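Local coordinates for double Glycine Motif Protease domain from AMS/PCAT Transporter (Lachnospiraceae bacterium C6A11, PDB 6MPZ), which probably cleaves leader peptides after a double-glycine motif during peptide export, as the C39-family cysteine protease domain of an AMS/PCAT transporter, at residues A[84-89]-A[125-130]; A[104-109]-A[114-119]; A[36-41]-A[90-95]. All coordinates share one frame; numbering follows the deposited sequence.

Contact 1: residues A[84-89]-A[125-130]; sequences KLKKEG and IPMEEF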
loop_
_atom_site.group_PDB
_atom_site.type_symbol
_atom_site.label_atom_id
_atom_site.label_comp_id
_atom_site.label_asym_id
_atom_site.label_seq_id
_atom_site.Cartn_x
_atom_site.Cartn_y
_atom_site.Cartn_z
ATOM N N LYS A 84 2.594 3.107 16.102
ATOM C CA LYS A 84 2.256 4.438 15.529
ATOM C C LYS A 84 1.478 4.282 14.210
ATOM O O LYS A 84 0.747 5.192 13.800
ATOM C CB LYS A 84 3.513 5.292 15.309
ATOM C CG LYS A 84 3.192 6.707 14.879
ATOM C CD LYS A 84 4.319 7.680 15.256
ATOM C CE LYS A 84 4.473 8.819 14.273
ATOM N NZ LYS A 84 5.414 9.800 14.878
ATOM N N LEU A 85 1.635 3.151 13.531
ATOM C CA LEU A 85 0.828 2.898 12.347
ATOM C C LEU A 85 -0.651 2.780 12.794
ATOM O O LEU A 85 -1.537 3.455 12.242
ATOM C CB LEU A 85 1.296 1.646 11.616
ATOM C CG LEU A 85 0.447 1.220 10.412
ATOM C CD1 LEU A 85 0.238 2.317 9.390
ATOM C CD2 LEU A 85 1.105 0.061 9.764
ATOM N N LYS A 86 -0.867 1.954 13.827
ATOM C CA LYS A 86 -2.185 1.740 14.487
ATOM C C LYS A 86 -2.836 3.020 14.985
ATOM O O LYS A 86 -4.033 3.199 14.887
ATOM C CB LYS A 86 -2.034 0.797 15.626
ATOM C CG LYS A 86 -1.599 -0.590 15.181
ATOM C CD LYS A 86 -1.152 -1.451 16.341
ATOM C CE LYS A 86 -0.507 -2.675 15.798
ATOM N NZ LYS A 86 0.025 -3.587 16.825
ATOM N N LYS A 87 -2.026 3.941 15.446
ATOM C CA LYS A 87 -2.511 5.168 15.999
ATOM C C LYS A 87 -2.775 6.226 14.947
ATOM O O LYS A 87 -3.824 6.869 14.979
ATOM C CB LYS A 87 -1.513 5.663 17.056
ATOM C CG LYS A 87 -2.036 6.780 17.934
ATOM C CD LYS A 87 -1.275 6.831 19.274
ATOM C CE LYS A 87 -1.357 8.199 19.897
ATOM N NZ LYS A 87 -2.772 8.591 20.107
ATOM N N GLU A 88 -1.861 6.396 14.024
ATOM C CA GLU A 88 -1.875 7.526 13.094
ATOM C C GLU A 88 -2.097 7.157 11.614
ATOM O O GLU A 88 -2.303 8.054 10.786
ATOM C CB GLU A 88 -0.515 8.240 13.153
ATOM C CG GLU A 88 0.152 8.436 14.511
ATOM C CD GLU A 88 0.377 9.881 14.914
ATOM O OE1 GLU A 88 -0.596 10.611 14.726
ATOM O OE2 GLU A 88 1.469 10.246 15.401
ATOM N N GLY A 89 -2.033 5.873 11.267
ATOM C CA GLY A 89 -2.273 5.471 9.883
ATOM C C GLY A 89 -3.616 5.909 9.339
ATOM O O GLY A 89 -4.519 6.144 10.101
ATOM N N ILE A 125 -4.736 -10.947 9.683
ATOM C CA ILE A 125 -3.445 -11.301 10.280
ATOM C C ILE A 125 -3.532 -11.021 11.813
ATOM O O ILE A 125 -3.894 -9.916 12.233
ATOM C CB ILE A 125 -2.281 -10.524 9.601
ATOM C CG1 ILE A 125 -2.340 -10.643 8.060
ATOM C CG2 ILE A 125 -0.931 -10.975 10.101
ATOM C CD1 ILE A 125 -2.111 -12.019 7.457
ATOM N N PRO A 126 -3.230 -12.032 12.648
ATOM C CA PRO A 126 -3.056 -11.772 14.099
ATOM C C PRO A 126 -2.008 -10.702 14.366
ATOM O O PRO A 126 -0.963 -10.698 13.695
ATOM C CB PRO A 126 -2.590 -13.125 14.668
ATOM C CG PRO A 126 -2.853 -14.132 13.607
ATOM C CD PRO A 126 -2.937 -13.434 12.285
ATOM N N MET A 127 -2.268 -9.829 15.331
ATOM C CA MET A 127 -1.367 -8.708 15.657
ATOM C C MET A 127 0.067 -9.056 15.825
ATOM O O MET A 127 0.926 -8.296 15.427
ATOM C CB MET A 127 -1.763 -8.016 16.951
ATOM C CG MET A 127 -2.819 -6.998 16.787
ATOM S SD MET A 127 -2.540 -5.806 15.467
ATOM C CE MET A 127 -3.936 -4.788 15.942
ATOM N N GLU A 128 0.337 -10.177 16.474
ATOM C CA GLU A 128 1.724 -10.580 16.761
ATOM C C GLU A 128 2.440 -10.832 15.451
ATOM O O GLU A 128 3.557 -10.306 15.258
ATOM C CB GLU A 128 1.822 -11.762 17.729
ATOM C CG GLU A 128 1.031 -13.010 17.284
ATOM C CD GLU A 128 1.736 -13.964 16.336
ATOM O OE1 GLU A 128 2.968 -13.868 16.160
ATOM O OE2 GLU A 128 1.013 -14.806 15.747
ATOM N N GLU A 129 1.786 -11.566 14.535
ATOM C CA GLU A 129 2.343 -11.818 13.212
ATOM C C GLU A 129 2.419 -10.500 12.395
ATOM O O GLU A 129 3.447 -10.199 11.811
ATOM C CB GLU A 129 1.524 -12.865 12.477
ATOM C CG GLU A 129 1.986 -13.161 11.059
ATOM C CD GLU A 129 1.162 -14.207 10.359
ATOM O OE1 GLU A 129 0.768 -15.163 11.037
ATOM O OE2 GLU A 129 0.995 -14.153 9.116
ATOM N N PHE A 130 1.366 -9.693 12.416
ATOM C CA PHE A 130 1.437 -8.369 11.790
ATOM C C PHE A 130 2.679 -7.622 12.206
ATOM O O PHE A 130 3.450 -7.200 11.354
ATOM C CB PHE A 130 0.234 -7.496 12.120
ATOM C CG PHE A 130 0.288 -6.139 11.468
ATOM C CD1 PHE A 130 -0.157 -5.962 10.137
ATOM C CD2 PHE A 130 0.825 -5.058 12.136
ATOM C CE1 PHE A 130 -0.104 -4.714 9.529
ATOM C CE2 PHE A 130 0.884 -3.816 11.523
ATOM C CZ PHE A 130 0.403 -3.649 10.214
#
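K86 NZ reaches across from helix 82-88 to lie 3.7 Å from M127 SD, and forms a salt bridge with D131, one turn further along helix 127-133. The side chains of K86 and M127 meet tip to tip. The lysine is extended beyond CG, and its last methylene also touches the thioether: K86 CE is 3.7 Å from M127 SD and 4.0 Å from M127 CE. M127 gets there by bending at its second torsion (chi2 -49°), which brings the sulfur round to the lysine end. No hydrogen bond joins the two segments.

Beside this pair lies an apolar one, its side chains crossing at about a right angle. L85 CD2 meets the edge of the F130 ring in its plane, 3.8 Å from F130 CZ. F130 CG lies anti to the backbone N (chi1 -179°), which brings the ring edge to L85 CD2. Both residues are buried and also rest on L105 of strand 101-109. F108 meets the F130 ring edge-to-face.

The two short helices stay well apart, with the CA atoms of K86 and M127 10.5 Å from each other. Only side chains bridge them, over one face of the antiparallel sheet. The chemistry is thus split: a buried leucine-phenylalanine contact lies against the sheet, and a partly exposed lysine ties the helices together through its charge and its aliphatic chain.

Contact 2: residues A[104-109]-A[114-119]; sequences VLKGFK and YINDPA
V104 and N116 form a hydrogen-bonded pair in the antiparallel hairpin of strands 101-109 and 112-117, which carries a classic beta bulge where K106 and G107 both face Y114.

Backbone bonds set the register. V104 N donates to N116 O at 3.0 Å, and N116 N returns a bond to V104 O. At the bulge, K106 N gives a 2.7 Å bond to Y114 O, and G107 N adds a weak one to the same oxygen. Y114 N donates to G107 O at 2.8 Å. G107 has phi 148°, a backbone shape that calls for glycine.

Among the apolar contacts, L105 CD1 is 3.9 Å from I115 CG1 on one face of the sheet. Y114 lies on the opposite face, with V104 and N116, and K109 CB approaches its ring at Y114 CE1, 3.8 Å away.

D117 OD1 accepts from A119 N in an Asx turn and also bonds H101 NE2, consistent with a Cys-His-Asp triad completed by C27.

K106 and N116 form the polar side-chain pair across the strands, crossing at about a right angle. N116 ND2 hydrogen-bonds V16 O. The lysine bends at chi3 (-75°), and K106 NZ reaches N116 OD1 at 3.2 Å from above the amide carbonyl plane, while a water links the same nitrogen to I115 O.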
loop_
_atom_site.group_PDB
_atom_site.type_symbol
_atom_site.label_atom_id
_atom_site.label_comp_id
_atom_site.label_asym_id
_atom_site.label_seq_id
_atom_site.Cartn_x
_atom_site.Cartn_y
_atom_site.Cartn_z
ATOM N N VAL A 104 -1.889 -4.371 0.813
ATOM C CA VAL A 104 -2.759 -3.225 1.133
ATOM C C VAL A 104 -3.361 -3.371 2.521
ATOM O O VAL A 104 -4.049 -4.357 2.768
ATOM C CB VAL A 104 -3.911 -3.071 0.145
ATOM C CG1 VAL A 104 -4.783 -1.858 0.546
ATOM C CG2 VAL A 104 -3.351 -2.874 -1.240
ATOM N N LEU A 105 -3.103 -2.390 3.396
ATOM C CA LEU A 105 -3.655 -2.389 4.761
ATOM C C LEU A 105 -4.976 -1.612 4.785
ATOM O O LEU A 105 -5.013 -0.380 4.435
ATOM C CB LEU A 105 -2.668 -1.805 5.774
ATOM C CG LEU A 105 -3.049 -1.717 7.275
ATOM C CD1 LEU A 105 -3.485 -3.062 7.825
ATOM C CD2 LEU A 105 -1.905 -1.213 8.130
ATOM N N LYS A 106 -6.041 -2.330 5.169
ATOM C CA LYS A 106 -7.381 -1.785 5.227
ATOM C C LYS A 106 -7.733 -1.222 6.595
ATOM O O LYS A 106 -8.567 -0.317 6.671
ATOM C CB LYS A 106 -8.407 -2.835 4.849
ATOM C CG LYS A 106 -8.256 -3.344 3.417
ATOM C CD LYS A 106 -9.318 -4.366 3.093
ATOM C CE LYS A 106 -8.981 -5.668 3.780
ATOM N NZ LYS A 106 -9.957 -6.712 3.502
ATOM N N GLY A 107 -7.072 -1.737 7.639
ATOM C CA GLY A 107 -7.180 -1.255 9.018
ATOM C C GLY A 107 -7.003 -2.374 10.014
ATOM O O GLY A 107 -6.554 -3.465 9.658
ATOM N N PHE A 108 -7.436 -2.103 11.246
ATOM C CA PHE A 108 -7.307 -3.003 12.404
ATOM C C PHE A 108 -8.659 -3.149 13.098
ATOM O O PHE A 108 -9.479 -2.211 13.087
ATOM C CB PHE A 108 -6.308 -2.415 13.388
ATOM C CG PHE A 108 -4.914 -2.236 12.816
ATOM C CD1 PHE A 108 -4.006 -3.305 12.775
ATOM C CD2 PHE A 108 -4.496 -0.996 12.328
ATOM C CE1 PHE A 108 -2.745 -3.149 12.246
ATOM C CE2 PHE A 108 -3.220 -0.834 11.788
ATOM C CZ PHE A 108 -2.344 -1.900 11.758
ATOM N N LYS A 109 -8.924 -4.339 13.631
ATOM C CA LYS A 109 -10.017 -4.527 14.576
ATOM C C LYS A 109 -9.661 -5.667 15.517
ATOM O O LYS A 109 -9.217 -6.728 15.079
ATOM C CB LYS A 109 -11.327 -4.833 13.857
ATOM C CG LYS A 109 -12.572 -4.907 14.736
ATOM C CD LYS A 109 -13.701 -5.693 14.035
ATOM C CE LYS A 109 -15.024 -4.976 14.169
ATOM N NZ LYS A 109 -15.024 -3.509 13.799
ATOM N N TYR A 114 -6.344 -6.195 8.951
ATOM C CA TYR A 114 -7.109 -6.566 7.755
ATOM C C TYR A 114 -6.414 -6.041 6.478
ATOM O O TYR A 114 -6.319 -4.813 6.222
ATOM C CB TYR A 114 -8.550 -6.065 7.873
ATOM C CG TYR A 114 -9.323 -6.819 8.922
ATOM C CD1 TYR A 114 -9.190 -6.492 10.275
ATOM C CD2 TYR A 114 -10.145 -7.902 8.579
ATOM C CE1 TYR A 114 -9.890 -7.205 11.260
ATOM C CE2 TYR A 114 -10.844 -8.614 9.556
ATOM C CZ TYR A 114 -10.708 -8.269 10.890
ATOM O OH TYR A 114 -11.390 -8.984 11.825
ATOM N N ILE A 115 -6.000 -7.002 5.668
ATOM C CA ILE A 115 -5.098 -6.805 4.551
ATOM C C ILE A 115 -5.687 -7.433 3.273
ATOM O O ILE A 115 -6.398 -8.441 3.336
ATOM C CB ILE A 115 -3.739 -7.414 4.960
ATOM C CG1 ILE A 115 -3.028 -6.446 5.921
ATOM C CG2 ILE A 115 -2.869 -7.776 3.785
ATOM C CD1 ILE A 115 -1.894 -7.049 6.673
ATOM N N ASN A 116 -5.455 -6.779 2.140
ATOM C CA ASN A 116 -5.598 -7.409 0.804
ATOM C C ASN A 116 -4.188 -7.690 0.344
ATOM O O ASN A 116 -3.451 -6.779 -0.002
ATOM C CB ASN A 116 -6.331 -6.463 -0.176
ATOM C CG ASN A 116 -7.854 -6.441 0.040
ATOM O OD1 ASN A 116 -8.396 -7.271 0.796
ATOM N ND2 ASN A 116 -8.547 -5.458 -0.588
ATOM N N ASP A 117 -3.799 -8.956 0.457
ATOM C CA ASP A 117 -2.513 -9.438 0.035
ATOM C C ASP A 117 -2.630 -9.863 -1.455
ATOM O O ASP A 117 -3.420 -10.747 -1.779
ATOM C CB ASP A 117 -2.109 -10.640 0.894
ATOM C CG ASP A 117 -0.734 -11.187 0.534
ATOM O OD1 ASP A 117 -0.228 -11.043 -0.623
ATOM O OD2 ASP A 117 -0.129 -11.776 1.432
ATOM N N PRO A 118 -1.834 -9.253 -2.363
ATOM C CA PRO A 118 -1.949 -9.607 -3.800
ATOM C C PRO A 118 -1.634 -11.075 -4.127
ATOM O O PRO A 118 -2.073 -11.570 -5.162
ATOM C CB PRO A 118 -0.961 -8.665 -4.485
ATOM C CG PRO A 118 -0.683 -7.588 -3.524
ATOM C CD PRO A 118 -0.903 -8.136 -2.142
ATOM N N ALA A 119 -0.891 -11.750 -3.252
ATOM C CA ALA A 119 -0.611 -13.194 -3.382
ATOM C C ALA A 119 -1.675 -14.087 -2.786
ATOM O O ALA A 119 -1.709 -15.259 -3.109
ATOM C CB ALA A 119 0.734 -13.536 -2.746
HETATM O O HOH W 1 -8.917 -8.801 5.377
#

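Contact 3: residues A[36-41]-A[90-95]; sequences LAYYKK and TFPCII
Y38 and P92 face each other where helix 27-38 ends and the chain enters strand 93-97, with a cis peptide bond before P92. The helix closes in a Schellman motif: K41 N bonds L36 O at 2.8 Å, K40 N makes a weaker bond to A37 O, and K40 has positive phi.

The main side-chain contact is a CH-pi interaction. P92 CD sits over the centre of the Y38 ring, 3.6 Å from the centroid and 12° off the ring normal. P92 CG adds a looser contact, 3.9 Å from Y38 CG. A trans first torsion (chi1 174°) swings the tyrosine ring out to the proline. Y38 OH hydrogen-bonds Q7 O, which anchors the outer end of the ring to the N-terminal segment.

Y39 joins through water. Y39 OH lies 2.6 Å from a water that is also 2.7 Å from P92 O. Y38 CD2 lies over the centre of the Y39 ring, 3.6 Å above its plane.

P92 also touches V104 of strand 101-109. This is the junction of the papain-like fold expected of clan CA peptidases, where the C-terminal end of the long helix that starts at C27 packs against the antiparallel sheet.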
loop_
_atom_site.group_PDB
_atom_site.type_symbol
_atom_site.label_atom_id
_atom_site.label_comp_id
_atom_site.label_asym_id
_atom_site.label_seq_id
_atom_site.Cartn_x
_atom_site.Cartn_y
_atom_site.Cartn_z
ATOM N N LEU A 36 -6.210 2.771 -6.002
ATOM C CA LEU A 36 -6.899 3.484 -7.079
ATOM C C LEU A 36 -8.402 3.146 -7.188
ATOM O O LEU A 36 -9.240 4.043 -7.326
ATOM C CB LEU A 36 -6.191 3.222 -8.417
ATOM C CG LEU A 36 -4.811 3.921 -8.512
ATOM C CD1 LEU A 36 -3.968 3.338 -9.660
ATOM C CD2 LEU A 36 -4.966 5.452 -8.643
ATOM N N ALA A 37 -8.722 1.854 -7.075
ATOM C CA ALA A 37 -10.096 1.371 -7.111
ATOM C C ALA A 37 -10.928 1.873 -5.922
ATOM O O ALA A 37 -12.090 2.170 -6.099
ATOM C CB ALA A 37 -10.108 -0.154 -7.190
ATOM N N TYR A 38 -10.317 2.006 -4.730
ATOM C CA TYR A 38 -10.986 2.586 -3.552
ATOM C C TYR A 38 -11.446 4.022 -3.851
ATOM O O TYR A 38 -12.552 4.420 -3.447
ATOM C CB TYR A 38 -10.069 2.559 -2.312
ATOM C CG TYR A 38 -10.618 3.259 -1.080
ATOM C CD1 TYR A 38 -11.484 2.600 -0.187
ATOM C CD2 TYR A 38 -10.311 4.590 -0.816
ATOM C CE1 TYR A 38 -11.984 3.253 0.958
ATOM C CE2 TYR A 38 -10.812 5.261 0.313
ATOM C CZ TYR A 38 -11.660 4.618 1.183
ATOM O OH TYR A 38 -12.096 5.308 2.297
ATOM N N TYR A 39 -10.606 4.789 -4.547
ATOM C CA TYR A 39 -10.938 6.198 -4.907
ATOM C C TYR A 39 -11.668 6.296 -6.251
ATOM O O TYR A 39 -11.942 7.404 -6.719
ATOM C CB TYR A 39 -9.673 7.061 -4.925
ATOM C CG TYR A 39 -9.077 7.259 -3.551
ATOM C CD1 TYR A 39 -9.649 8.160 -2.659
ATOM C CD2 TYR A 39 -7.944 6.529 -3.129
ATOM C CE1 TYR A 39 -9.109 8.352 -1.381
ATOM C CE2 TYR A 39 -7.410 6.700 -1.864
ATOM C CZ TYR A 39 -7.991 7.616 -0.986
ATOM O OH TYR A 39 -7.494 7.807 0.282
ATOM N N LYS A 40 -12.003 5.138 -6.838
ATOM C CA LYS A 40 -12.663 5.038 -8.137
ATOM C C LYS A 40 -11.868 5.720 -9.263
ATOM O O LYS A 40 -12.452 6.318 -10.150
ATOM C CB LYS A 40 -14.123 5.532 -8.058
ATOM C CG LYS A 40 -15.024 4.573 -7.256
ATOM C CD LYS A 40 -16.166 5.181 -6.493
ATOM C CE LYS A 40 -17.319 5.618 -7.355
ATOM N NZ LYS A 40 -18.558 5.564 -6.528
ATOM N N LYS A 41 -10.538 5.628 -9.204
ATOM C CA LYS A 41 -9.661 6.066 -10.310
ATOM C C LYS A 41 -9.379 4.873 -11.155
ATOM O O LYS A 41 -8.645 3.978 -10.763
ATOM C CB LYS A 41 -8.387 6.731 -9.807
ATOM C CG LYS A 41 -8.684 8.112 -9.228
ATOM C CD LYS A 41 -7.527 8.591 -8.365
ATOM C CE LYS A 41 -7.844 9.911 -7.677
ATOM N NZ LYS A 41 -7.988 10.987 -8.704
ATOM N N THR A 90 -3.752 6.017 8.021
ATOM C CA THR A 90 -5.041 6.175 7.383
ATOM C C THR A 90 -5.141 5.096 6.326
ATOM O O THR A 90 -4.112 4.621 5.829
ATOM C CB THR A 90 -5.164 7.568 6.766
ATOM O OG1 THR A 90 -4.318 7.670 5.600
ATOM C CG2 THR A 90 -4.758 8.588 7.792
ATOM N N PHE A 91 -6.380 4.713 5.995
ATOM C CA PHE A 91 -6.662 3.508 5.213
ATOM C C PHE A 91 -7.535 3.796 3.999
ATOM O O PHE A 91 -8.413 4.654 4.059
ATOM C CB PHE A 91 -7.244 2.420 6.108
ATOM C CG PHE A 91 -6.506 2.291 7.406
ATOM C CD1 PHE A 91 -5.257 1.726 7.441
ATOM C CD2 PHE A 91 -7.039 2.802 8.603
ATOM C CE1 PHE A 91 -4.534 1.641 8.648
ATOM C CE2 PHE A 91 -6.327 2.728 9.806
ATOM C CZ PHE A 91 -5.065 2.136 9.828
ATOM N N PRO A 92 -7.271 3.133 2.864
ATOM C CA PRO A 92 -6.199 2.124 2.722
ATOM C C PRO A 92 -4.817 2.793 2.586
ATOM O O PRO A 92 -4.715 3.985 2.234
ATOM C CB PRO A 92 -6.578 1.435 1.409
ATOM C CG PRO A 92 -7.143 2.562 0.597
ATOM C CD PRO A 92 -7.933 3.387 1.574
ATOM N N CYS A 93 -3.794 2.037 2.878
ATOM C CA CYS A 93 -2.393 2.453 2.698
ATOM C C CYS A 93 -1.646 1.206 2.217
ATOM O O CYS A 93 -2.146 0.059 2.385
ATOM C CB CYS A 93 -1.752 2.985 4.016
ATOM S SG CYS A 93 -1.736 1.808 5.421
ATOM N N ILE A 94 -0.462 1.407 1.657
ATOM C CA ILE A 94 0.350 0.287 1.188
ATOM C C ILE A 94 1.496 0.126 2.170
ATOM O O ILE A 94 2.111 1.127 2.566
ATOM C CB ILE A 94 0.888 0.521 -0.272
ATOM C CG1 ILE A 94 -0.283 0.578 -1.287
ATOM C CG2 ILE A 94 1.823 -0.607 -0.663
ATOM C CD1 ILE A 94 0.069 0.964 -2.713
ATOM N N ILE A 95 1.790 -1.130 2.548
ATOM C CA ILE A 95 2.829 -1.397 3.490
ATOM C C ILE A 95 3.768 -2.470 2.942
ATOM O O ILE A 95 3.331 -3.394 2.235
ATOM C CB ILE A 95 2.313 -1.780 4.906
ATOM C CG1 ILE A 95 1.507 -3.092 4.910
ATOM C CG2 ILE A 95 1.504 -0.657 5.477
ATOM C CD1 ILE A 95 1.172 -3.673 6.284
HETATM O O HOH W 2 -5.690 6.335 1.347
#

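The three contacts all reach the same antiparallel sheet. Contact 2 is formed within it, by backbone bonds between neighbouring strands, and is partly buried. Contact 3 joins the long helix to the sheet and is buried, resting on a proline-tyrosine contact and a water. Contact 1 is also partly buried and lies farthest out, about 14 Å between its centre and that of the chain. Its polar side relies on charge, not on backbone bonding. F108 of contact 2 packs against M127 and K86 of contact 1. Contacts 2 and 3 meet where strands 93-97 and 101-109 run side by side, and L105 N probably bonds C93 O at 2.8 Å. F130 also touches I95.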